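Local atomic coordinates of pngf-ii (Elizabethkingia meningoseptica, PDB entry 4R4X), a protein that removes N-linked glycans from glycoproteins, probably by hydrolysing the amide bond between asparagine and the innermost sugar, as PNGase F does. Residues A[238-243]-A[308-313]; A[245-250]-A[348-353]; A[301-306]-A[486-491]; A[320-325]-A[464-469]. One frame throughout, in Å; residues are numbered along the deposited sequence.

Interaction 1: A[238-243]-A[308-313]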
# COMPACT_ATOMS: atom_id res chain seq x y z
N GLN A 238 -10.94 5.13 -6.67
CA GLN A 238 -11.60 6.20 -7.43
C GLN A 238 -12.84 5.67 -8.15
O GLN A 238 -12.87 4.53 -8.56
CB GLN A 238 -10.62 6.78 -8.46
CG GLN A 238 -11.19 7.77 -9.47
CD GLN A 238 -11.79 7.13 -10.71
OE1 GLN A 238 -11.43 6.02 -11.10
NE2 GLN A 238 -12.69 7.84 -11.35
N LYS A 239 -13.84 6.53 -8.31
CA LYS A 239 -14.91 6.34 -9.27
C LYS A 239 -15.43 7.67 -9.76
O LYS A 239 -15.18 8.71 -9.14
CB LYS A 239 -16.05 5.53 -8.67
CG LYS A 239 -16.92 6.31 -7.69
CD LYS A 239 -17.95 5.37 -7.08
CE LYS A 239 -18.68 5.99 -5.90
NZ LYS A 239 -19.88 6.75 -6.34
N SER A 240 -16.16 7.63 -10.87
CA SER A 240 -16.86 8.79 -11.39
C SER A 240 -18.16 9.02 -10.64
O SER A 240 -18.88 8.07 -10.35
CB SER A 240 -17.19 8.64 -12.89
OG SER A 240 -18.01 9.71 -13.35
N ASN A 241 -18.43 10.29 -10.34
CA ASN A 241 -19.72 10.78 -9.87
C ASN A 241 -20.41 11.63 -10.92
O ASN A 241 -21.20 12.52 -10.58
CB ASN A 241 -19.56 11.64 -8.60
CG ASN A 241 -19.39 10.82 -7.34
OD1 ASN A 241 -19.36 9.59 -7.34
ND2 ASN A 241 -19.29 11.52 -6.23
N GLY A 242 -20.08 11.41 -12.19
CA GLY A 242 -20.66 12.21 -13.25
C GLY A 242 -19.74 12.46 -14.43
O GLY A 242 -20.20 12.52 -15.56
N ASP A 243 -18.45 12.63 -14.17
CA ASP A 243 -17.50 12.93 -15.23
C ASP A 243 -17.31 11.69 -16.10
O ASP A 243 -17.08 10.61 -15.59
CB ASP A 243 -16.17 13.38 -14.60
CG ASP A 243 -15.14 13.86 -15.62
OD1 ASP A 243 -15.47 14.01 -16.81
OD2 ASP A 243 -13.98 14.09 -15.21
N ILE A 308 -16.17 5.40 -14.78
CA ILE A 308 -16.43 4.19 -14.00
C ILE A 308 -17.39 4.41 -12.83
O ILE A 308 -17.32 5.40 -12.10
CB ILE A 308 -15.13 3.55 -13.50
CG1 ILE A 308 -15.39 2.10 -13.09
CG2 ILE A 308 -14.54 4.35 -12.32
CD1 ILE A 308 -14.13 1.33 -12.80
N GLY A 309 -18.30 3.46 -12.69
CA GLY A 309 -19.30 3.50 -11.65
C GLY A 309 -20.51 4.23 -12.15
O GLY A 309 -21.54 3.61 -12.42
N HIS A 310 -20.38 5.54 -12.33
CA HIS A 310 -21.51 6.38 -12.72
C HIS A 310 -22.19 5.94 -14.01
O HIS A 310 -23.42 5.89 -14.10
CB HIS A 310 -21.09 7.83 -12.85
CG HIS A 310 -22.24 8.77 -13.07
ND1 HIS A 310 -23.01 9.26 -12.03
CD2 HIS A 310 -22.76 9.29 -14.20
CE1 HIS A 310 -23.95 10.05 -12.52
NE2 HIS A 310 -23.81 10.09 -13.84
N PHE A 311 -21.39 5.61 -15.02
CA PHE A 311 -21.94 5.22 -16.29
C PHE A 311 -22.20 3.71 -16.48
O PHE A 311 -22.61 3.32 -17.56
CB PHE A 311 -21.01 5.75 -17.40
CG PHE A 311 -21.04 7.24 -17.52
CD1 PHE A 311 -20.26 8.04 -16.72
CD2 PHE A 311 -21.87 7.86 -18.45
CE1 PHE A 311 -20.30 9.42 -16.82
CE2 PHE A 311 -21.93 9.25 -18.56
CZ PHE A 311 -21.13 10.03 -17.75
N ASN A 312 -21.97 2.88 -15.48
CA ASN A 312 -22.04 1.41 -15.65
C ASN A 312 -23.40 0.92 -16.12
O ASN A 312 -23.48 0.10 -17.04
CB ASN A 312 -21.69 0.68 -14.36
CG ASN A 312 -20.22 0.77 -14.00
OD1 ASN A 312 -19.49 1.55 -14.57
ND2 ASN A 312 -19.81 -0.01 -13.03
N GLU A 313 -24.46 1.39 -15.49
CA GLU A 313 -25.83 0.96 -15.87
C GLU A 313 -26.31 1.68 -17.13
O GLU A 313 -27.21 1.19 -17.80
CB GLU A 313 -26.83 1.12 -14.71
CG GLU A 313 -26.43 0.37 -13.45
CD GLU A 313 -27.55 0.24 -12.41
OE1 GLU A 313 -27.47 -0.69 -11.58
OE2 GLU A 313 -28.51 1.05 -12.41
O HOH W 1 -13.73 7.37 -14.08
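Ser240 and Ile308 are joined by the one direct hydrogen bond of this contact: Ser240 N donates to Ile308 O over 2.8 Å, and the donor lies in the carbonyl plane. A water adds a second, indirect link, accepting from Gln238 NE2 and from Ile308 N. The amide of Gln238 suits this place because it serves both ways: OE1 is hydrogen-bonded to Thr326 OG1, while NE2 also bonds His358.

Van der Waals contact comes from the CG2 methyl of Ile308. It rests 3.7 Å from Lys239 CA and the same distance from Gln238 OE1, a beta-branched side chain closing over the strand's backbone.

The aromatic contacts gather at Gly242. Its CA sits over the centre of the His310 imidazole, 3.7 Å from the ring centroid and 8° off the normal, a CH-pi contact. His310 CG is anti to the backbone N (chi1 -172°) and lies 3.5 Å from Gly242 N. Phe311 approaches differently, its CE1 at the ring edge 3.3 Å from Gly242 O. Gly242 has backbone angles that call for glycine, as does Gly309, the first residue of a type I turn ending at Asn312.

Within the 238-243 segment, Ser240 OG accepts from Gly242 N at 2.9 Å and donates to Asp243 O at 2.6 Å. The short hydroxyl thus does two jobs, and the first of its bonds defines an ST turn, here closing strand 231-240 where the chain leaves its antiparallel sheet.

Interaction 2: A[245-250]-A[348-353]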
# COMPACT_ATOMS: atom_id res chain seq x y z
N TYR A 245 -14.90 11.39 -18.53
CA TYR A 245 -13.61 11.41 -19.23
C TYR A 245 -12.43 10.81 -18.48
O TYR A 245 -12.49 10.57 -17.28
CB TYR A 245 -13.30 12.84 -19.68
CG TYR A 245 -14.29 13.35 -20.69
CD1 TYR A 245 -14.18 13.00 -22.02
CD2 TYR A 245 -15.36 14.16 -20.30
CE1 TYR A 245 -15.10 13.46 -22.97
CE2 TYR A 245 -16.28 14.62 -21.23
CZ TYR A 245 -16.15 14.27 -22.56
OH TYR A 245 -17.05 14.73 -23.48
N ASP A 246 -11.37 10.55 -19.25
CA ASP A 246 -10.12 9.97 -18.75
C ASP A 246 -9.16 11.09 -18.30
O ASP A 246 -8.41 11.67 -19.11
CB ASP A 246 -9.46 9.04 -19.77
CG ASP A 246 -9.14 9.71 -21.11
OD1 ASP A 246 -9.87 10.63 -21.53
OD2 ASP A 246 -8.14 9.28 -21.76
N ARG A 247 -9.18 11.36 -17.00
CA ARG A 247 -8.56 12.58 -16.48
C ARG A 247 -7.18 12.32 -15.90
O ARG A 247 -6.90 11.24 -15.41
CB ARG A 247 -9.43 13.20 -15.38
CG ARG A 247 -10.84 13.51 -15.79
CD ARG A 247 -10.94 14.46 -16.99
NE ARG A 247 -12.30 15.01 -17.06
CZ ARG A 247 -12.68 15.96 -17.92
NH1 ARG A 247 -11.81 16.48 -18.78
NH2 ARG A 247 -13.93 16.40 -17.90
N THR A 248 -6.34 13.34 -15.99
CA THR A 248 -5.05 13.32 -15.36
C THR A 248 -5.27 13.50 -13.88
O THR A 248 -6.04 14.39 -13.46
CB THR A 248 -4.18 14.46 -15.91
OG1 THR A 248 -4.07 14.32 -17.34
CG2 THR A 248 -2.80 14.42 -15.28
N GLY A 249 -4.63 12.63 -13.12
CA GLY A 249 -4.61 12.64 -11.68
C GLY A 249 -3.20 12.59 -11.07
O GLY A 249 -2.23 12.09 -11.67
N ASP A 250 -3.09 13.14 -9.87
CA ASP A 250 -1.86 13.07 -9.09
C ASP A 250 -2.24 12.97 -7.63
O ASP A 250 -3.15 13.66 -7.18
CB ASP A 250 -1.03 14.35 -9.24
CG ASP A 250 0.21 14.18 -10.12
OD1 ASP A 250 0.62 13.06 -10.46
OD2 ASP A 250 0.79 15.23 -10.46
N ALA A 348 -4.68 15.45 -3.49
CA ALA A 348 -5.05 14.70 -4.66
C ALA A 348 -5.64 15.69 -5.65
O ALA A 348 -6.31 16.64 -5.26
CB ALA A 348 -6.05 13.63 -4.29
N PHE A 349 -5.33 15.47 -6.93
CA PHE A 349 -5.80 16.30 -8.03
C PHE A 349 -6.41 15.39 -9.08
O PHE A 349 -5.83 14.36 -9.41
CB PHE A 349 -4.62 17.07 -8.66
CG PHE A 349 -4.85 17.60 -10.05
CD1 PHE A 349 -5.68 18.69 -10.27
CD2 PHE A 349 -4.19 17.04 -11.14
CE1 PHE A 349 -5.87 19.19 -11.56
CE2 PHE A 349 -4.36 17.54 -12.42
CZ PHE A 349 -5.19 18.62 -12.64
N ILE A 350 -7.59 15.75 -9.56
CA ILE A 350 -8.12 15.20 -10.81
C ILE A 350 -8.64 16.38 -11.65
O ILE A 350 -9.64 17.01 -11.29
CB ILE A 350 -9.23 14.15 -10.59
CG1 ILE A 350 -8.72 12.98 -9.74
CG2 ILE A 350 -9.72 13.65 -11.95
CD1 ILE A 350 -9.78 12.01 -9.29
N GLY A 351 -7.95 16.68 -12.74
CA GLY A 351 -8.34 17.78 -13.59
C GLY A 351 -9.62 17.43 -14.32
O GLY A 351 -9.62 16.53 -15.15
N ASN A 352 -10.70 18.14 -14.02
CA ASN A 352 -11.97 17.92 -14.67
C ASN A 352 -12.80 19.20 -14.66
O ASN A 352 -12.49 20.16 -13.94
CB ASN A 352 -12.74 16.79 -13.97
CG ASN A 352 -13.31 17.21 -12.61
OD1 ASN A 352 -14.48 17.62 -12.51
ND2 ASN A 352 -12.49 17.13 -11.58
N TYR A 353 -13.89 19.20 -15.43
CA TYR A 353 -14.78 20.37 -15.54
C TYR A 353 -16.20 19.96 -15.20
O TYR A 353 -17.16 20.62 -15.59
CB TYR A 353 -14.72 21.00 -16.95
CG TYR A 353 -13.48 21.85 -17.20
CD1 TYR A 353 -13.38 23.14 -16.66
CD2 TYR A 353 -12.39 21.35 -17.94
CE1 TYR A 353 -12.25 23.92 -16.86
CE2 TYR A 353 -11.25 22.13 -18.15
CZ TYR A 353 -11.18 23.41 -17.62
OH TYR A 353 -10.06 24.21 -17.81
O HOH W 2 -7.53 15.76 -16.96
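Asn352 and Arg247 meet through a flat group: Asn352 CA lies 3.7 Å above one face of the Arg247 guanidinium, toward its rim, and Tyr245 CB covers the opposite face in the same offset way. The amide of Asn352 is turned 52° from the guanidinium plane and points to its own segment, where ND2 donates to Ile350 O. On the Phe349 ring, Gly351 N stands 3.3 Å above one face, also toward the rim; the space beside Gly351 is taken by Phe349 CZ, which suits glycine.

The Arg247 stem carries much of the rest. The chain bends at chi2 (-58°), which places CD 3.1 Å from Gly351 O. Arg247 CB is 3.5 Å from Ile350 CG2, the two side chains crossing at about a right angle.

Further along, the backbones pair as antiparallel strands. Asp250 and Phe349 form a hydrogen-bonded pair, Phe349 N reaching Asp250 O at 2.8 Å and Asp250 N reaching Phe349 O at 3.0 Å. Gly249 and Ile350 form the non-hydrogen-bonded pair beside it, their CA atoms only 4.4 Å apart. Gly351 N then bonds Thr248 O, and a water bridges Thr248 N and Gly351 O.

Arginine combines a long apolar stem, which packs on Ile350, with a charged end whose NE forms a salt bridge to Asp243, outside both segments. Sandwiched faces and that outside partner would limit rotation of the guanidinium.

Interaction 3: A[301-306]-A[486-491]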
# COMPACT_ATOMS: atom_id res chain seq x y z
N ARG A 301 1.32 9.24 -10.11
CA ARG A 301 0.65 9.81 -11.26
C ARG A 301 -0.28 8.73 -11.81
O ARG A 301 0.15 7.58 -12.02
CB ARG A 301 1.67 10.25 -12.33
CG ARG A 301 1.07 10.63 -13.69
CD ARG A 301 1.05 12.12 -14.01
NE ARG A 301 2.34 12.79 -13.81
CZ ARG A 301 3.32 12.95 -14.71
NH1 ARG A 301 3.23 12.48 -15.95
NH2 ARG A 301 4.44 13.57 -14.34
N PHE A 302 -1.56 9.07 -11.98
CA PHE A 302 -2.56 8.11 -12.41
C PHE A 302 -3.52 8.77 -13.39
O PHE A 302 -3.61 10.01 -13.47
CB PHE A 302 -3.33 7.48 -11.23
CG PHE A 302 -4.22 8.44 -10.47
CD1 PHE A 302 -3.69 9.28 -9.48
CD2 PHE A 302 -5.59 8.50 -10.73
CE1 PHE A 302 -4.51 10.18 -8.79
CE2 PHE A 302 -6.41 9.40 -10.04
CZ PHE A 302 -5.88 10.24 -9.07
N PHE A 303 -4.23 7.94 -14.14
CA PHE A 303 -5.23 8.45 -15.05
C PHE A 303 -6.54 7.76 -14.77
O PHE A 303 -6.57 6.55 -14.65
CB PHE A 303 -4.75 8.25 -16.48
CG PHE A 303 -3.57 9.10 -16.79
CD1 PHE A 303 -2.30 8.69 -16.42
CD2 PHE A 303 -3.75 10.37 -17.30
CE1 PHE A 303 -1.20 9.52 -16.60
CE2 PHE A 303 -2.65 11.20 -17.52
CZ PHE A 303 -1.37 10.78 -17.15
N THR A 304 -7.61 8.53 -14.64
CA THR A 304 -8.94 7.92 -14.43
C THR A 304 -9.39 7.20 -15.68
O THR A 304 -9.03 7.58 -16.81
CB THR A 304 -10.05 8.90 -13.98
OG1 THR A 304 -10.46 9.72 -15.08
CG2 THR A 304 -9.61 9.75 -12.82
N PRO A 305 -10.16 6.13 -15.50
CA PRO A 305 -10.79 5.54 -16.64
C PRO A 305 -11.96 6.42 -17.10
O PRO A 305 -12.20 7.45 -16.50
CB PRO A 305 -11.21 4.17 -16.11
CG PRO A 305 -11.55 4.43 -14.69
CD PRO A 305 -10.56 5.47 -14.25
N PHE A 306 -12.61 6.05 -18.19
CA PHE A 306 -13.78 6.77 -18.67
C PHE A 306 -15.04 6.37 -17.90
O PHE A 306 -15.61 5.31 -18.14
CB PHE A 306 -14.00 6.45 -20.13
CG PHE A 306 -12.99 7.03 -21.08
CD1 PHE A 306 -13.21 8.28 -21.67
CD2 PHE A 306 -11.89 6.30 -21.48
CE1 PHE A 306 -12.32 8.77 -22.62
CE2 PHE A 306 -11.00 6.80 -22.40
CZ PHE A 306 -11.21 8.04 -22.97
N SER A 486 1.52 7.54 -25.02
CA SER A 486 2.81 7.97 -24.48
C SER A 486 2.87 7.86 -22.96
O SER A 486 2.85 8.87 -22.23
CB SER A 486 3.13 9.39 -24.93
OG SER A 486 3.42 9.42 -26.33
N ASN A 487 2.92 6.62 -22.51
CA ASN A 487 3.27 6.22 -21.15
C ASN A 487 2.13 6.27 -20.16
O ASN A 487 2.35 6.30 -18.94
CB ASN A 487 4.48 6.98 -20.60
CG ASN A 487 5.35 6.12 -19.71
OD1 ASN A 487 5.43 4.91 -19.89
ND2 ASN A 487 6.01 6.74 -18.74
N TRP A 488 0.90 6.19 -20.66
CA TRP A 488 -0.23 6.01 -19.77
C TRP A 488 -1.38 5.28 -20.39
O TRP A 488 -1.49 5.25 -21.59
CB TRP A 488 -0.72 7.34 -19.26
CG TRP A 488 -1.10 8.38 -20.28
CD1 TRP A 488 -0.26 9.16 -21.02
CD2 TRP A 488 -2.43 8.84 -20.57
NE1 TRP A 488 -0.98 10.06 -21.77
CE2 TRP A 488 -2.32 9.87 -21.52
CE3 TRP A 488 -3.70 8.45 -20.15
CZ2 TRP A 488 -3.42 10.53 -22.03
CZ3 TRP A 488 -4.81 9.12 -20.66
CH2 TRP A 488 -4.66 10.15 -21.58
N CYS A 489 -2.22 4.67 -19.56
CA CYS A 489 -3.47 4.04 -20.02
C CYS A 489 -4.58 4.49 -19.08
O CYS A 489 -4.41 4.40 -17.86
CB CYS A 489 -3.41 2.51 -19.95
SG CYS A 489 -2.24 1.64 -21.02
N PRO A 490 -5.73 4.89 -19.62
CA PRO A 490 -6.83 5.24 -18.71
C PRO A 490 -7.17 4.10 -17.73
O PRO A 490 -7.45 2.97 -18.15
CB PRO A 490 -7.99 5.52 -19.66
CG PRO A 490 -7.34 5.96 -20.93
CD PRO A 490 -6.08 5.15 -21.03
N GLY A 491 -7.18 4.42 -16.44
CA GLY A 491 -7.49 3.46 -15.38
C GLY A 491 -6.26 2.92 -14.66
O GLY A 491 -6.37 2.02 -13.84
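Phe303 and Trp488 lie face to face: the benzene ring faces the indole, its centroid 4.3 Å from that of the five-membered ring, with planes 22° apart and the closest contact at CE3 of the six-membered ring. The overlap is offset: Trp488 CE3 stands 3.3 Å above the Phe303 plane toward the rim, and the same atom is 3.4 Å from Phe303 CG. Trp488 has CG between its backbone N and carbonyl carbon (chi1 56°), and its CB also touches the phenylalanine, 3.5 Å from Phe303 CE1. The side chains cross at about a right angle although their rings stack. At the indole rim, NE1 is hydrogen-bonded to Gly427 O, so tryptophan offers a broad apolar face together with a polar N-H that has its own partner.

Phe306 and Pro490 lie side by side and point the same way, Phe306 CE2 meeting Pro490 CG at 4.0 Å. Pro490 CB packs against Thr304 O at 3.7 Å. Pro305 fits over Gly491, whose CA comes 3.8 Å from Pro305 CD; glycine suits both this close approach and its backbone angles.

One hydrogen bond links the backbones: Gly491 N to Phe303 O, 2.8 Å, with the donor well above the carbonyl plane. Tyr328 OH also bonds that oxygen.

The chemistry is thus chiefly apolar; the disulfide of Cys489 to Cys461 ties the 486-491 segment to another part of its own region. Thr304 O is buried with no partner in the model, which would be a polar cost to the contact.

Interaction 4: A[320-325]-A[464-469]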
# COMPACT_ATOMS: atom_id res chain seq x y z
N LYS A 320 -19.73 -7.19 -21.65
CA LYS A 320 -18.86 -6.27 -20.90
C LYS A 320 -19.49 -5.96 -19.55
O LYS A 320 -20.47 -5.27 -19.48
CB LYS A 320 -18.54 -5.01 -21.71
CG LYS A 320 -17.45 -5.31 -22.74
CD LYS A 320 -17.06 -4.15 -23.59
CE LYS A 320 -15.91 -4.56 -24.49
NZ LYS A 320 -16.37 -5.45 -25.59
N ASN A 321 -18.93 -6.55 -18.50
CA ASN A 321 -19.44 -6.32 -17.14
C ASN A 321 -18.45 -5.39 -16.46
O ASN A 321 -17.33 -5.78 -16.16
CB ASN A 321 -19.58 -7.63 -16.39
CG ASN A 321 -20.59 -8.57 -17.03
OD1 ASN A 321 -21.72 -8.18 -17.32
ND2 ASN A 321 -20.18 -9.81 -17.25
N TRP A 322 -18.86 -4.15 -16.28
CA TRP A 322 -17.95 -3.09 -15.87
C TRP A 322 -17.58 -3.25 -14.42
O TRP A 322 -18.38 -3.72 -13.61
CB TRP A 322 -18.58 -1.69 -16.09
CG TRP A 322 -19.16 -1.48 -17.46
CD1 TRP A 322 -20.48 -1.30 -17.76
CD2 TRP A 322 -18.46 -1.44 -18.72
NE1 TRP A 322 -20.64 -1.13 -19.11
CE2 TRP A 322 -19.42 -1.22 -19.73
CE3 TRP A 322 -17.11 -1.53 -19.09
CZ2 TRP A 322 -19.09 -1.12 -21.07
CZ3 TRP A 322 -16.78 -1.43 -20.44
CH2 TRP A 322 -17.76 -1.22 -21.41
N HIS A 323 -16.36 -2.86 -14.10
CA HIS A 323 -15.95 -2.81 -12.71
C HIS A 323 -16.58 -1.61 -12.03
O HIS A 323 -17.03 -0.67 -12.68
CB HIS A 323 -14.44 -2.73 -12.60
CG HIS A 323 -13.74 -3.91 -13.16
ND1 HIS A 323 -14.10 -5.20 -12.84
CD2 HIS A 323 -12.72 -4.00 -14.05
CE1 HIS A 323 -13.30 -6.04 -13.50
NE2 HIS A 323 -12.45 -5.33 -14.22
N ASN A 324 -16.59 -1.65 -10.70
CA ASN A 324 -17.27 -0.62 -9.89
C ASN A 324 -16.44 0.59 -9.52
O ASN A 324 -16.97 1.70 -9.34
CB ASN A 324 -17.84 -1.28 -8.63
CG ASN A 324 -18.97 -2.25 -8.97
OD1 ASN A 324 -19.73 -2.00 -9.89
ND2 ASN A 324 -19.06 -3.35 -8.25
N ASN A 325 -15.13 0.38 -9.38
CA ASN A 325 -14.22 1.48 -9.07
C ASN A 325 -12.78 1.07 -9.44
O ASN A 325 -12.53 -0.09 -9.79
CB ASN A 325 -14.33 1.86 -7.58
CG ASN A 325 -13.99 0.71 -6.66
OD1 ASN A 325 -12.87 0.24 -6.63
ND2 ASN A 325 -14.98 0.23 -5.92
N TYR A 464 -7.53 -3.01 -19.87
CA TYR A 464 -8.25 -2.34 -18.78
C TYR A 464 -9.64 -1.91 -19.25
O TYR A 464 -10.30 -1.06 -18.63
CB TYR A 464 -7.42 -1.15 -18.23
CG TYR A 464 -5.99 -1.60 -18.00
CD1 TYR A 464 -5.67 -2.50 -17.01
CD2 TYR A 464 -5.00 -1.21 -18.87
CE1 TYR A 464 -4.37 -2.99 -16.87
CE2 TYR A 464 -3.71 -1.68 -18.75
CZ TYR A 464 -3.39 -2.56 -17.76
OH TYR A 464 -2.07 -3.01 -17.70
N ARG A 465 -10.09 -2.53 -20.33
CA ARG A 465 -11.36 -2.17 -20.98
C ARG A 465 -12.55 -2.12 -20.02
O ARG A 465 -13.39 -1.21 -20.13
CB ARG A 465 -11.63 -3.15 -22.14
CG ARG A 465 -12.87 -2.85 -22.94
CD ARG A 465 -12.70 -1.62 -23.81
NE ARG A 465 -13.93 -1.25 -24.50
CZ ARG A 465 -14.87 -0.44 -24.02
NH1 ARG A 465 -14.78 0.10 -22.81
NH2 ARG A 465 -15.93 -0.18 -24.78
N LEU A 466 -12.61 -3.04 -19.07
CA LEU A 466 -13.77 -3.18 -18.19
C LEU A 466 -13.83 -2.10 -17.09
O LEU A 466 -14.83 -1.99 -16.36
CB LEU A 466 -13.82 -4.57 -17.56
CG LEU A 466 -14.05 -5.75 -18.52
CD1 LEU A 466 -14.06 -7.08 -17.78
CD2 LEU A 466 -15.32 -5.56 -19.34
N PHE A 467 -12.77 -1.32 -16.97
CA PHE A 467 -12.78 -0.13 -16.11
C PHE A 467 -13.37 1.09 -16.82
O PHE A 467 -13.55 2.13 -16.20
CB PHE A 467 -11.38 0.21 -15.60
CG PHE A 467 -10.77 -0.84 -14.71
CD1 PHE A 467 -10.99 -0.82 -13.32
CD2 PHE A 467 -10.00 -1.87 -15.24
CE1 PHE A 467 -10.46 -1.79 -12.51
CE2 PHE A 467 -9.45 -2.84 -14.42
CZ PHE A 467 -9.65 -2.79 -13.04
N ASN A 468 -13.68 0.97 -18.13
CA ASN A 468 -13.87 2.14 -18.99
C ASN A 468 -15.23 2.17 -19.72
O ASN A 468 -15.27 2.23 -20.95
CB ASN A 468 -12.74 2.23 -20.04
CG ASN A 468 -11.41 2.72 -19.45
OD1 ASN A 468 -11.20 3.93 -19.28
ND2 ASN A 468 -10.52 1.81 -19.16
N PRO A 469 -16.34 2.16 -18.97
CA PRO A 469 -17.63 2.12 -19.65
C PRO A 469 -17.92 3.25 -20.65
O PRO A 469 -18.52 2.99 -21.69
CB PRO A 469 -18.64 2.12 -18.49
CG PRO A 469 -17.91 2.75 -17.34
CD PRO A 469 -16.48 2.27 -17.51
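Trp322 reaches Pro469 with CG anti to its own carbonyl carbon (chi1 -50°); His323 also has CG anti to its carbonyl carbon (chi1 -62°), and its ring edge meets Phe467. Pro469 CB lies over one face of the indole, 3.6 Å from Trp322 CD2, while Pro469 CA makes a CH-pi contact 3.5 Å from the centroid of the six-membered ring. Proline suits a tryptophan face, since its polarised C-H groups meet the pi cloud. At the indole edge, Arg465 O comes 3.4 Å from Trp322 CZ3.

The imidazole edge points at the phenyl face: His323 CD2 stands 3.3 Å above the centre of the Phe467 ring, an edge-to-face pair with planes 51° apart. Arg465, Leu466 and Phe467 form a short 3-10 segment, with Pro469 just after it, in the loop before strand 493-504, so the contact ties a loop of the N-terminal PNGase F family region to one of the C-terminal region.

His323 N donates a nearly straight bond to Leu466 O at 2.9 Å. Leu466 CD2 packs 4.0 Å from Lys320 CG, the lysine's apolar stem. Farther out, Lys320 CE touches Arg465 CG at 3.8 Å; the like charges of Lys320 and Arg465 probably repel weakly.

In the fold
The four contacts cluster on one side of the chain's centre. Interactions 1 and 2 stay within the N-terminal PNGase F family region and touch at Asp243 OD2 and Asn352 CB, 3.2 Å apart; interactions 3 and 4 cross to the C-terminal one. Interactions 2 and 3, centres 10 Å apart, both reach the same sheet, in which strands 248-253 and 297-303 are neighbours: Gly249 N bonds Phe302 O and Arg247 N bonds Thr304 OG1, both at 2.8 Å. Interaction 4 joins interaction 3 through Phe306 N and Asn468 OD1 (2.8 Å) and interaction 1 through Asn312 ND2 and His323 O (2.9 Å). Interaction 1 also packs on interaction 3 through Gln238 and Pro305. None includes a zinc ligand.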